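Local coordinates for molybdate binding protein II (Clostridium pasteurianum, PDB 1GUT) that binds molybdenum, one per protein molecule, as a small molbindin of the Mop family, and contains a pterin, at residues I39-D42 against S43-L47. Sequence-based numbering, arbitrary orientation.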
ATOM      1  N   ILE A  39     -10.992   3.008   6.113  1.00 10.90           N
ATOM      2  CA  ILE A  39     -11.691   2.476   4.949  1.00 12.40           C
ATOM      3  C   ILE A  39     -12.638   3.523   4.401  1.00 11.91           C
ATOM      4  O   ILE A  39     -12.763   4.609   4.964  1.00 11.81           O
ATOM      5  CB  ILE A  39     -12.488   1.189   5.305  1.00 13.85           C
ATOM      6  CG1 ILE A  39     -13.476   1.473   6.433  1.00 14.58           C
ATOM      7  CG2 ILE A  39     -11.554   0.055   5.687  1.00 15.36           C
ATOM      8  CD1 ILE A  39     -14.399   0.297   6.803  1.00 16.92           C
ATOM      9  N   SER A  40     -13.277   3.230   3.279  1.00 11.39           N
ATOM     10  CA  SER A  40     -14.219   4.198   2.751  1.00 12.18           C
ATOM     11  C   SER A  40     -15.476   4.271   3.593  1.00 12.86           C
ATOM     12  O   SER A  40     -15.886   3.285   4.200  1.00 12.79           O
ATOM     13  CB  SER A  40     -14.602   3.875   1.306  1.00 13.31           C
ATOM     14  OG  SER A  40     -15.488   2.764   1.253  1.00 14.42           O
ATOM     15  N   LEU A  41     -16.102   5.435   3.616  1.00 12.86           N
ATOM     16  CA  LEU A  41     -17.348   5.594   4.352  1.00 14.20           C
ATOM     17  C   LEU A  41     -18.412   4.689   3.730  1.00 14.87           C
ATOM     18  O   LEU A  41     -19.238   4.107   4.435  1.00 14.37           O
ATOM     19  CB  LEU A  41     -17.790   7.058   4.316  1.00 14.57           C
ATOM     20  CG  LEU A  41     -19.078   7.380   5.072  1.00 14.40           C
ATOM     21  CD1 LEU A  41     -18.847   7.238   6.593  1.00 16.50           C
ATOM     22  CD2 LEU A  41     -19.541   8.786   4.745  1.00 16.67           C
ATOM     23  N   ASP A  42     -18.381   4.535   2.413  1.00 15.31           N
ATOM     24  CA  ASP A  42     -19.342   3.663   1.753  1.00 17.93           C
ATOM     25  C   ASP A  42     -19.289   2.252   2.327  1.00 17.71           C
ATOM     26  O   ASP A  42     -20.313   1.608   2.508  1.00 17.99           O
ATOM     27  CB  ASP A  42     -19.032   3.579   0.250  1.00 19.69           C
ATOM     28  CG  ASP A  42     -19.325   4.862  -0.500  1.00 24.11           C
ATOM     29  OD1 ASP A  42     -20.141   5.680  -0.021  1.00 28.35           O
ATOM     30  OD2 ASP A  42     -18.782   5.128  -1.599  1.00 28.07           O
ATOM     31  N   SER A  43     -18.086   1.765   2.632  1.00 17.70           N
ATOM     32  CA  SER A  43     -17.963   0.414   3.160  1.00 17.76           C
ATOM     33  C   SER A  43     -18.500   0.301   4.567  1.00 18.09           C
ATOM     34  O   SER A  43     -18.995  -0.754   4.965  1.00 18.63           O
ATOM     35  CB  SER A  43     -16.508  -0.059   3.147  1.00 18.58           C
ATOM     36  OG  SER A  43     -16.053  -0.184   1.823  1.00 19.32           O
ATOM     37  N   VAL A  44     -18.331   1.346   5.357  1.00 18.30           N
ATOM     38  CA  VAL A  44     -18.854   1.306   6.706  1.00 19.57           C
ATOM     39  C   VAL A  44     -20.337   1.079   6.643  1.00 20.49           C
ATOM     40  O   VAL A  44     -20.877   0.234   7.362  1.00 19.99           O
ATOM     41  CB  VAL A  44     -18.535   2.600   7.462  1.00 19.89           C
ATOM     42  CG1 VAL A  44     -19.456   2.764   8.685  1.00 20.56           C
ATOM     43  CG2 VAL A  44     -17.094   2.600   7.854  1.00 21.64           C
ATOM     44  N   GLU A  45     -20.974   1.793   5.719  1.00 21.90           N
ATOM     45  CA  GLU A  45     -22.408   1.712   5.527  1.00 23.29           C
ATOM     46  C   GLU A  45     -22.838   0.369   4.954  1.00 24.28           C
ATOM     47  O   GLU A  45     -23.752  -0.276   5.473  1.00 24.97           O
ATOM     48  CB  GLU A  45     -22.863   2.863   4.618  1.00 23.83           C
ATOM     49  CG  GLU A  45     -22.457   4.229   5.160  1.00 25.56           C
ATOM     50  CD  GLU A  45     -22.842   5.376   4.239  1.00 27.86           C
ATOM     51  OE1 GLU A  45     -23.087   5.125   3.039  1.00 29.81           O
ATOM     52  OE2 GLU A  45     -22.897   6.532   4.710  1.00 30.00           O
ATOM     53  N   GLU A  46     -22.160  -0.057   3.893  1.00 24.37           N
ATOM     54  CA  GLU A  46     -22.503  -1.310   3.236  1.00 24.74           C
ATOM     55  C   GLU A  46     -22.275  -2.525   4.128  1.00 24.31           C
ATOM     56  O   GLU A  46     -23.086  -3.458   4.131  1.00 25.41           O
ATOM     57  CB  GLU A  46     -21.739  -1.429   1.918  1.00 25.19           C
ATOM     58  CG  GLU A  46     -22.059  -0.283   0.968  1.00 28.29           C
ATOM     59  CD  GLU A  46     -21.606  -0.546  -0.455  1.00 32.02           C
ATOM     60  OE1 GLU A  46     -20.997  -1.619  -0.685  1.00 35.35           O
ATOM     61  OE2 GLU A  46     -21.863   0.314  -1.342  1.00 32.99           O
ATOM     62  N   LEU A  47     -21.179  -2.523   4.880  1.00 24.16           N
ATOM     63  CA  LEU A  47     -20.873  -3.634   5.777  1.00 23.69           C
ATOM     64  C   LEU A  47     -21.579  -3.486   7.120  1.00 24.19           C
ATOM     65  O   LEU A  47     -21.553  -4.397   7.922  1.00 24.93           O
ATOM     66  CB  LEU A  47     -19.359  -3.783   6.019  1.00 23.68           C
ATOM     67  CG  LEU A  47     -18.434  -4.100   4.838  1.00 23.12           C
ATOM     68  CD1 LEU A  47     -16.997  -4.252   5.316  1.00 22.89           C
ATOM     69  CD2 LEU A  47     -18.872  -5.339   4.076  1.00 24.46           C
TER
HETATM   70  O   HOH W   1     -13.451   0.746   1.773  1.00 16.81           O
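The flat carboxylate of E45 turns one face to the side chain of L41, its OE2 3.9 Å from L41 CG, and the same face is turned to the L41 carbonyl oxygen. E45 reaches this place with CG anti to its own carbonyl carbon (chi1 -56°), and its OE1 comes within 4.3 Å of D42 OD1. D42 OD1 makes a long, weak ion pair with K17 of the fourth subunit, while OD2 lies close to the E24 carboxylate of that subunit; E46 forms a salt bridge with R6 of the second subunit.

S40 is the N-cap of helix 41-47: its OG accepts from S43 N at 3.1 Å, with an N-H...O angle of 147°. A water bridges S40 and S43, accepting from S40 N and donating to S43 OG (2.8 Å), which is also hydrogen-bonded to the backbone O of S4 of the second subunit. At the strand end, I39 CD1 packs across V44 CG2 at 3.7 Å, and strand 22-29 touches both side chains. E45 N to L41 O (3.2 Å) and E46 N to D42 O (2.8 Å) continue the helix.

The cap thus satisfies the S43 N-H where strand 34-40 becomes helix; the helix start's partial positive charge, with K17 of the fourth subunit, probably eases crowding of the D42, E45 and neighbouring-subunit E24 carboxylates.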